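Local coordinates for protein putative glucose-6-phosphate 1-epimerase (Salmonella typhimurium, PDB 2HTA) that probably interconverts the alpha and beta anomers of glucose 6-phosphate as a hexose-6-phosphate 1-epimerase (mutarotase), at residues H251-G256 with E282-T287; R198-V203 with V225-E230. One frame throughout, in Å; residues are numbered along the deposited sequence.

Overall arrangement
Contacts 1 and 2 lie in one curled antiparallel sheet, on the same side of the chain's centre, with their own centres about 9 Å apart. Contact 2 comes first along the chain: strand 198-201 pairs with strand 222-226. Contact 1 follows in series, pairing strand 253-258 with strand 278-286. The two inner strands, 222-226 and 253-258, are also antiparallel neighbours, so the four run side by side as 198-201, 222-226, 253-258, 278-286. Y226 and V254 join the contacts through their backbones. Contact 1 carries E282, which with nearby H179 is a probable active-site residue. Contact 2 lies farther out, near D223, a probable substrate-binding residue.

Contact 1: H251-G256 with E282-T287; sequences HLNVVG and ETVYAT
One face of the Y285 ring is covered by L252, whose CB stands 4.2 Å from the ring centroid and only 5° off its normal, a CH-pi contact. CD2 of L252 touches CE2 of the same ring at 3.6 Å. Y285 has CG anti to its backbone N (chi1 -157°), and the ring swings back beside L252. The H251 ring has the backbone carbon of N253 at its edge, in plane. CB of H251 rests on CG2 of T283, while OG1 of T283 bonds H248 and Q302. The flat amide of N253 is gripped at both ends. Its OD1 accepts from the backbone N of A286 at 2.8 Å, nearly along the C=O axis, and from the N of T287 at 3.0 Å, on a lone pair. Its ND2 donates to OG1 of T287 at 2.9 Å, with that oxygen in the amide plane. Three bonds therefore fix the rotation of the amide and tie it to the corner that the chain turns at T287. The backbone here forms a classic beta bulge. L252 N and N253 N both donate to V284 O, the first in the carbonyl plane and the second above it. The strands pair antiparallel from N253-V284 to V255-E282, with their axes 127° apart; N253, V255, E282 and V284 share one face, V254 and T283 the other. V255 and E282 exchange both backbone bonds, and E282 N to V255 O is 2.8 Å. CG2 of V255 meets CG2 of V284 at 3.7 Å. The E282 chain is extended beyond CG and runs alongside V255, with OE2 3.6 Å from CG1 of V255. The E282 side chain also lies beside that of H179; both are probable active-site residues.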
ATOM      1  N   HIS A 251      -0.591  -6.490 -13.092  1.00 19.00           N
ATOM      2  CA  HIS A 251      -1.393  -7.157 -12.063  1.00 18.40           C
ATOM      3  C   HIS A 251      -2.335  -8.120 -12.708  1.00 20.33           C
ATOM      4  O   HIS A 251      -2.444  -8.176 -13.968  1.00 18.20           O
ATOM      5  CB  HIS A 251      -2.291  -6.069 -11.330  1.00 22.66           C
ATOM      6  CG  HIS A 251      -3.284  -5.495 -12.264  1.00 17.99           C
ATOM      7  ND1 HIS A 251      -2.883  -4.815 -13.405  1.00 17.03           N
ATOM      8  CD2 HIS A 251      -4.620  -5.641 -12.361  1.00 20.14           C
ATOM      9  CE1 HIS A 251      -3.956  -4.473 -14.095  1.00 16.07           C
ATOM     10  NE2 HIS A 251      -5.015  -4.988 -13.510  1.00 16.78           N
ATOM     11  N   LEU A 252      -3.026  -8.903 -11.858  1.00 19.28           N
ATOM     12  CA  LEU A 252      -4.155  -9.742 -12.319  1.00 20.65           C
ATOM     13  C   LEU A 252      -5.510  -9.296 -11.795  1.00 18.87           C
ATOM     14  O   LEU A 252      -6.556  -9.505 -12.448  1.00 20.20           O
ATOM     15  CB  LEU A 252      -3.957 -11.209 -11.892  1.00 21.49           C
ATOM     16  CG  LEU A 252      -4.196 -12.318 -12.890  1.00 30.44           C
ATOM     17  CD1 LEU A 252      -3.490 -12.001 -14.307  1.00 27.93           C
ATOM     18  CD2 LEU A 252      -3.668 -13.608 -12.240  1.00 27.00           C
ATOM     19  N   ASN A 253      -5.510  -8.654 -10.641  1.00 17.79           N
ATOM     20  CA  ASN A 253      -6.705  -8.424  -9.885  1.00 18.08           C
ATOM     21  C   ASN A 253      -6.628  -7.048  -9.247  1.00 17.20           C
ATOM     22  O   ASN A 253      -5.533  -6.472  -9.125  1.00 18.21           O
ATOM     23  CB  ASN A 253      -6.792  -9.443  -8.699  1.00 17.14           C
ATOM     24  CG  ASN A 253      -6.536 -10.860  -9.125  1.00 20.63           C
ATOM     25  OD1 ASN A 253      -5.643 -11.540  -8.562  1.00 17.91           O
ATOM     26  ND2 ASN A 253      -7.336 -11.357 -10.096  1.00 22.05           N
ATOM     27  N   VAL A 254      -7.781  -6.537  -8.837  1.00 16.90           N
ATOM     28  CA  VAL A 254      -7.820  -5.386  -7.922  1.00 16.94           C
ATOM     29  C   VAL A 254      -8.626  -5.825  -6.738  1.00 17.13           C
ATOM     30  O   VAL A 254      -9.554  -6.597  -6.931  1.00 17.47           O
ATOM     31  CB  VAL A 254      -8.450  -4.174  -8.596  1.00 17.10           C
ATOM     32  CG1 VAL A 254      -8.704  -2.995  -7.591  1.00 17.29           C
ATOM     33  CG2 VAL A 254      -7.503  -3.721  -9.721  1.00 16.33           C
ATOM     34  N   VAL A 255      -8.246  -5.405  -5.515  1.00 15.90           N
ATOM     35  CA  VAL A 255      -9.054  -5.659  -4.350  1.00 17.54           C
ATOM     36  C   VAL A 255      -9.609  -4.372  -3.781  1.00 19.23           C
ATOM     37  O   VAL A 255      -8.873  -3.381  -3.683  1.00 19.48           O
ATOM     38  CB  VAL A 255      -8.258  -6.431  -3.281  1.00 18.64           C
ATOM     39  CG1 VAL A 255      -8.968  -6.449  -1.911  1.00 17.63           C
ATOM     40  CG2 VAL A 255      -8.114  -7.871  -3.814  1.00 15.55           C
ATOM     41  N   GLY A 256     -10.906  -4.359  -3.513  1.00 18.70           N
ATOM     42  CA  GLY A 256     -11.501  -3.247  -2.799  1.00 18.28           C
ATOM     43  C   GLY A 256     -11.860  -3.742  -1.398  1.00 20.42           C
ATOM     44  O   GLY A 256     -12.511  -4.787  -1.259  1.00 20.92           O
ATOM     45  N   GLU A 282      -6.418  -2.007  -4.015  1.00 18.22           N
ATOM     46  CA  GLU A 282      -5.133  -2.698  -3.988  1.00 17.51           C
ATOM     47  C   GLU A 282      -4.793  -3.223  -5.372  1.00 17.29           C
ATOM     48  O   GLU A 282      -5.676  -3.758  -6.054  1.00 18.18           O
ATOM     49  CB  GLU A 282      -5.252  -3.895  -3.027  1.00 18.13           C
ATOM     50  CG  GLU A 282      -5.831  -3.475  -1.676  1.00 17.67           C
ATOM     51  CD  GLU A 282      -6.035  -4.660  -0.748  1.00 22.15           C
ATOM     52  OE1 GLU A 282      -5.373  -5.689  -0.926  1.00 25.54           O
ATOM     53  OE2 GLU A 282      -6.828  -4.520   0.198  1.00 23.01           O
ATOM     54  N   THR A 283      -3.535  -3.115  -5.761  1.00 17.80           N
ATOM     55  CA  THR A 283      -3.034  -3.753  -7.007  1.00 16.83           C
ATOM     56  C   THR A 283      -2.572  -5.133  -6.644  1.00 18.76           C
ATOM     57  O   THR A 283      -1.691  -5.295  -5.781  1.00 16.77           O
ATOM     58  CB  THR A 283      -1.842  -2.993  -7.596  1.00 17.99           C
ATOM     59  OG1 THR A 283      -2.226  -1.628  -7.818  1.00 16.31           O
ATOM     60  CG2 THR A 283      -1.458  -3.594  -8.924  1.00 16.91           C
ATOM     61  N   VAL A 284      -3.123  -6.136  -7.311  1.00 18.66           N
ATOM     62  CA  VAL A 284      -3.024  -7.515  -6.776  1.00 17.55           C
ATOM     63  C   VAL A 284      -2.652  -8.535  -7.838  1.00 17.59           C
ATOM     64  O   VAL A 284      -3.086  -8.435  -8.973  1.00 18.91           O
ATOM     65  CB  VAL A 284      -4.359  -7.911  -6.058  1.00 19.06           C
ATOM     66  CG1 VAL A 284      -4.386  -9.410  -5.610  1.00 19.17           C
ATOM     67  CG2 VAL A 284      -4.645  -6.992  -4.822  1.00 17.90           C
ATOM     68  N   TYR A 285      -1.855  -9.545  -7.468  1.00 18.41           N
ATOM     69  CA  TYR A 285      -1.604 -10.656  -8.372  1.00 18.41           C
ATOM     70  C   TYR A 285      -1.889 -11.891  -7.510  1.00 19.41           C
ATOM     71  O   TYR A 285      -1.015 -12.335  -6.815  1.00 19.42           O
ATOM     72  CB  TYR A 285      -0.169 -10.631  -8.851  1.00 18.34           C
ATOM     73  CG  TYR A 285      -0.014 -11.382 -10.172  1.00 18.12           C
ATOM     74  CD1 TYR A 285       0.281 -10.701 -11.363  1.00 18.56           C
ATOM     75  CD2 TYR A 285      -0.257 -12.762 -10.239  1.00 16.72           C
ATOM     76  CE1 TYR A 285       0.397 -11.369 -12.630  1.00 18.91           C
ATOM     77  CE2 TYR A 285      -0.132 -13.461 -11.510  1.00 21.63           C
ATOM     78  CZ  TYR A 285       0.212 -12.767 -12.674  1.00 23.52           C
ATOM     79  OH  TYR A 285       0.355 -13.432 -13.894  1.00 23.48           O
ATOM     80  N   ALA A 286      -3.153 -12.324  -7.466  1.00 22.43           N
ATOM     81  CA  ALA A 286      -3.562 -13.382  -6.477  1.00 23.08           C
ATOM     82  C   ALA A 286      -4.219 -14.641  -7.148  1.00 22.39           C
ATOM     83  O   ALA A 286      -4.024 -15.781  -6.680  1.00 24.14           O
ATOM     84  CB  ALA A 286      -4.476 -12.838  -5.412  1.00 22.46           C
ATOM     85  N   THR A 287      -5.038 -14.446  -8.165  1.00 20.89           N
ATOM     86  CA  THR A 287      -5.835 -15.562  -8.683  1.00 20.81           C
ATOM     87  C   THR A 287      -5.019 -16.580  -9.534  1.00 21.82           C
ATOM     88  O   THR A 287      -5.550 -17.644  -9.923  1.00 21.86           O
ATOM     89  CB  THR A 287      -7.097 -15.074  -9.457  1.00 20.46           C
ATOM     90  OG1 THR A 287      -6.682 -14.185 -10.484  1.00 20.11           O
ATOM     91  CG2 THR A 287      -8.016 -14.290  -8.602  1.00 21.58           C
TER

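Contact 2: R198-V203 with V225-E230; sequences RFIDKV and VYLNPE
Three backbone hydrogen bonds join the segments. I200 and V225 form an antiparallel hydrogen-bonded pair: I200 N reaches V225 O at 2.8 Å, on a lone pair, and V225 N returns to I200 O. The third bond, L227 N to R198 O, is 3.0 Å long and almost straight at 177°, but the donor sits above the carbonyl plane. R198 O has a further partner, a water at 2.7 Å that donates to it and accepts from N228 N. That water bridges the segments where strand 222-226 has ended. F199 and Y226 between them make a non-hydrogen-bonded pair with a close CA-CA distance of 4.2 Å. Their side chains lie side by side on one face, pointing the same way. CB of F199 touches CD2 of Y226 at 3.6 Å, and the ring planes meet obliquely at 50°. F199 holds CG in the crowded position between N and the carbonyl carbon (chi1 58°), which turns the far end of its ring away from 225-230. On the other face, I200 and L227 cross at about a right angle, CD1 of I200 touching CD2 of L227 at 3.8 Å. K202 bends at chi3 and lays CE against CG2 of V225, 3.6 Å away. Further out, Q216 bonds OH of Y226, and E208 forms a salt bridge with R198. Strand 207-210 flanks strand 198-201, and strand 253-258 flanks strand 222-226. The contact thus joins two strands of the curled sheet, with F199 and Y226 on one face and I200 and V225 on the other. The K202 side chain lies about 4 Å from that of D223 (nearest atoms), which probably binds substrate, so its positive charge may influence the field at that carboxylate.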
ATOM      1  N   ARG A 198     -16.826  -9.271 -13.096  1.00 20.38           N
ATOM      2  CA  ARG A 198     -16.830 -10.384 -12.088  1.00 20.17           C
ATOM      3  C   ARG A 198     -15.963 -10.073 -10.896  1.00 20.12           C
ATOM      4  O   ARG A 198     -14.914  -9.400 -11.024  1.00 20.10           O
ATOM      5  CB  ARG A 198     -16.398 -11.686 -12.741  1.00 22.36           C
ATOM      6  CG  ARG A 198     -17.385 -12.047 -13.878  1.00 24.89           C
ATOM      7  CD  ARG A 198     -17.168 -13.471 -14.495  1.00 32.68           C
ATOM      8  NE  ARG A 198     -18.430 -13.824 -15.187  1.00 36.37           N
ATOM      9  CZ  ARG A 198     -19.409 -14.564 -14.657  1.00 36.11           C
ATOM     10  NH1 ARG A 198     -19.290 -15.114 -13.444  1.00 34.66           N
ATOM     11  NH2 ARG A 198     -20.501 -14.787 -15.375  1.00 39.87           N
ATOM     12  N   PHE A 199     -16.353 -10.610  -9.733  1.00 19.20           N
ATOM     13  CA  PHE A 199     -15.596 -10.458  -8.505  1.00 19.62           C
ATOM     14  C   PHE A 199     -15.830 -11.643  -7.578  1.00 19.61           C
ATOM     15  O   PHE A 199     -16.816 -12.383  -7.742  1.00 21.87           O
ATOM     16  CB  PHE A 199     -15.942  -9.173  -7.728  1.00 19.98           C
ATOM     17  CG  PHE A 199     -17.389  -9.052  -7.352  1.00 20.63           C
ATOM     18  CD1 PHE A 199     -17.832  -9.506  -6.101  1.00 22.96           C
ATOM     19  CD2 PHE A 199     -18.296  -8.449  -8.204  1.00 20.82           C
ATOM     20  CE1 PHE A 199     -19.179  -9.376  -5.719  1.00 20.15           C
ATOM     21  CE2 PHE A 199     -19.661  -8.310  -7.819  1.00 19.86           C
ATOM     22  CZ  PHE A 199     -20.085  -8.792  -6.562  1.00 20.46           C
ATOM     23  N   ILE A 200     -14.898 -11.841  -6.682  1.00 19.92           N
ATOM     24  CA  ILE A 200     -15.047 -12.858  -5.607  1.00 21.01           C
ATOM     25  C   ILE A 200     -15.301 -12.068  -4.352  1.00 22.03           C
ATOM     26  O   ILE A 200     -14.539 -11.162  -4.026  1.00 21.83           O
ATOM     27  CB  ILE A 200     -13.771 -13.719  -5.463  1.00 19.02           C
ATOM     28  CG1 ILE A 200     -13.591 -14.538  -6.742  1.00 23.64           C
ATOM     29  CG2 ILE A 200     -13.899 -14.730  -4.272  1.00 24.05           C
ATOM     30  CD1 ILE A 200     -12.088 -14.913  -7.012  1.00 29.00           C
ATOM     31  N   ASP A 201     -16.403 -12.388  -3.675  1.00 22.93           N
ATOM     32  CA  ASP A 201     -16.792 -11.702  -2.451  1.00 22.14           C
ATOM     33  C   ASP A 201     -16.332 -12.533  -1.256  1.00 24.87           C
ATOM     34  O   ASP A 201     -17.004 -13.522  -0.864  1.00 24.45           O
ATOM     35  CB  ASP A 201     -18.322 -11.550  -2.441  1.00 22.30           C
ATOM     36  CG  ASP A 201     -18.828 -10.717  -1.295  1.00 21.80           C
ATOM     37  OD1 ASP A 201     -18.056 -10.495  -0.354  1.00 24.47           O
ATOM     38  OD2 ASP A 201     -20.020 -10.329  -1.316  1.00 24.21           O
ATOM     39  N   LYS A 202     -15.228 -12.102  -0.640  1.00 25.47           N
ATOM     40  CA  LYS A 202     -14.621 -12.817   0.478  1.00 27.35           C
ATOM     41  C   LYS A 202     -15.434 -12.678   1.773  1.00 28.46           C
ATOM     42  O   LYS A 202     -15.234 -13.434   2.712  1.00 28.91           O
ATOM     43  CB  LYS A 202     -13.213 -12.278   0.712  1.00 27.68           C
ATOM     44  CG  LYS A 202     -12.240 -12.808  -0.346  1.00 30.89           C
ATOM     45  CD  LYS A 202     -10.805 -12.770   0.179  1.00 38.26           C
ATOM     46  CE  LYS A 202     -10.075 -11.590  -0.438  1.00 39.32           C
ATOM     47  NZ  LYS A 202      -8.619 -11.637  -0.115  1.00 43.03           N
ATOM     48  N   VAL A 203     -16.304 -11.672   1.832  1.00 27.63           N
ATOM     49  CA  VAL A 203     -17.184 -11.501   2.964  1.00 29.06           C
ATOM     50  C   VAL A 203     -18.265 -12.573   2.931  1.00 29.21           C
ATOM     51  O   VAL A 203     -18.727 -12.989   3.969  1.00 29.61           O
ATOM     52  CB  VAL A 203     -17.835 -10.092   3.053  1.00 28.95           C
ATOM     53  CG1 VAL A 203     -18.933 -10.014   4.142  1.00 30.37           C
ATOM     54  CG2 VAL A 203     -16.798  -9.019   3.335  1.00 29.26           C
ATOM     55  N   VAL A 225     -12.426  -9.303  -4.562  1.00 18.50           N
ATOM     56  CA  VAL A 225     -11.357  -9.459  -5.528  1.00 18.32           C
ATOM     57  C   VAL A 225     -11.938  -9.313  -6.924  1.00 18.99           C
ATOM     58  O   VAL A 225     -12.721 -10.157  -7.385  1.00 20.11           O
ATOM     59  CB  VAL A 225     -10.676 -10.869  -5.441  1.00 18.53           C
ATOM     60  CG1 VAL A 225      -9.475 -10.912  -6.414  1.00 16.49           C
ATOM     61  CG2 VAL A 225     -10.295 -11.211  -3.966  1.00 19.82           C
ATOM     62  N   TYR A 226     -11.641  -8.219  -7.606  1.00 19.19           N
ATOM     63  CA  TYR A 226     -12.136  -8.041  -8.969  1.00 18.80           C
ATOM     64  C   TYR A 226     -11.257  -8.808  -9.968  1.00 19.64           C
ATOM     65  O   TYR A 226     -10.039  -8.704  -9.946  1.00 19.44           O
ATOM     66  CB  TYR A 226     -12.242  -6.510  -9.281  1.00 19.42           C
ATOM     67  CG  TYR A 226     -13.171  -5.888  -8.242  1.00 18.67           C
ATOM     68  CD1 TYR A 226     -12.675  -5.394  -7.048  1.00 19.90           C
ATOM     69  CD2 TYR A 226     -14.575  -5.922  -8.417  1.00 19.61           C
ATOM     70  CE1 TYR A 226     -13.538  -4.868  -6.081  1.00 18.80           C
ATOM     71  CE2 TYR A 226     -15.418  -5.426  -7.469  1.00 17.80           C
ATOM     72  CZ  TYR A 226     -14.891  -4.910  -6.290  1.00 16.85           C
ATOM     73  OH  TYR A 226     -15.730  -4.397  -5.333  1.00 17.02           O
ATOM     74  N   LEU A 227     -11.901  -9.581 -10.842  1.00 18.83           N
ATOM     75  CA  LEU A 227     -11.216 -10.498 -11.771  1.00 20.21           C
ATOM     76  C   LEU A 227     -10.951  -9.851 -13.126  1.00 20.63           C
ATOM     77  O   LEU A 227     -10.126 -10.333 -13.895  1.00 22.71           O
ATOM     78  CB  LEU A 227     -12.110 -11.738 -11.950  1.00 20.47           C
ATOM     79  CG  LEU A 227     -12.390 -12.505 -10.645  1.00 18.88           C
ATOM     80  CD1 LEU A 227     -13.256 -13.723 -11.000  1.00 21.54           C
ATOM     81  CD2 LEU A 227     -11.087 -12.912 -10.025  1.00 21.10           C
ATOM     82  N   ASN A 228     -11.643  -8.742 -13.425  1.00 18.83           N
ATOM     83  CA  ASN A 228     -11.561  -8.154 -14.742  1.00 19.23           C
ATOM     84  C   ASN A 228     -11.681  -6.607 -14.665  1.00 18.27           C
ATOM     85  O   ASN A 228     -12.413  -5.995 -15.440  1.00 19.04           O
ATOM     86  CB  ASN A 228     -12.662  -8.714 -15.619  1.00 19.08           C
ATOM     87  CG  ASN A 228     -12.469  -8.413 -17.092  1.00 22.29           C
ATOM     88  OD1 ASN A 228     -11.343  -8.424 -17.636  1.00 23.13           O
ATOM     89  ND2 ASN A 228     -13.588  -8.139 -17.765  1.00 23.45           N
ATOM     90  N   PRO A 229     -10.941  -5.992 -13.728  1.00 19.17           N
ATOM     91  CA  PRO A 229     -11.011  -4.553 -13.555  1.00 19.18           C
ATOM     92  C   PRO A 229     -10.282  -3.852 -14.700  1.00 19.27           C
ATOM     93  O   PRO A 229      -9.428  -4.451 -15.387  1.00 17.89           O
ATOM     94  CB  PRO A 229     -10.281  -4.341 -12.205  1.00 18.55           C
ATOM     95  CG  PRO A 229      -9.196  -5.431 -12.248  1.00 20.30           C
ATOM     96  CD  PRO A 229      -9.996  -6.616 -12.772  1.00 19.97           C
ATOM     97  N   GLU A 230     -10.639  -2.577 -14.922  1.00 19.89           N
ATOM     98  CA  GLU A 230      -9.952  -1.763 -15.878  1.00 19.86           C
ATOM     99  C   GLU A 230      -8.615  -1.326 -15.292  1.00 19.61           C
ATOM    100  O   GLU A 230      -8.423  -1.437 -14.104  1.00 18.99           O
ATOM    101  CB  GLU A 230     -10.810  -0.558 -16.232  1.00 20.38           C
ATOM    102  CG  GLU A 230     -12.096  -0.909 -17.020  1.00 22.59           C
ATOM    103  CD  GLU A 230     -13.185   0.157 -16.915  1.00 25.38           C
ATOM    104  OE1 GLU A 230     -12.925   1.342 -16.636  1.00 26.96           O
ATOM    105  OE2 GLU A 230     -14.326  -0.200 -17.209  1.00 32.30           O
TER
HETATM  106  O   HOH W   1     -13.937  -7.276 -12.471  1.00 19.68           O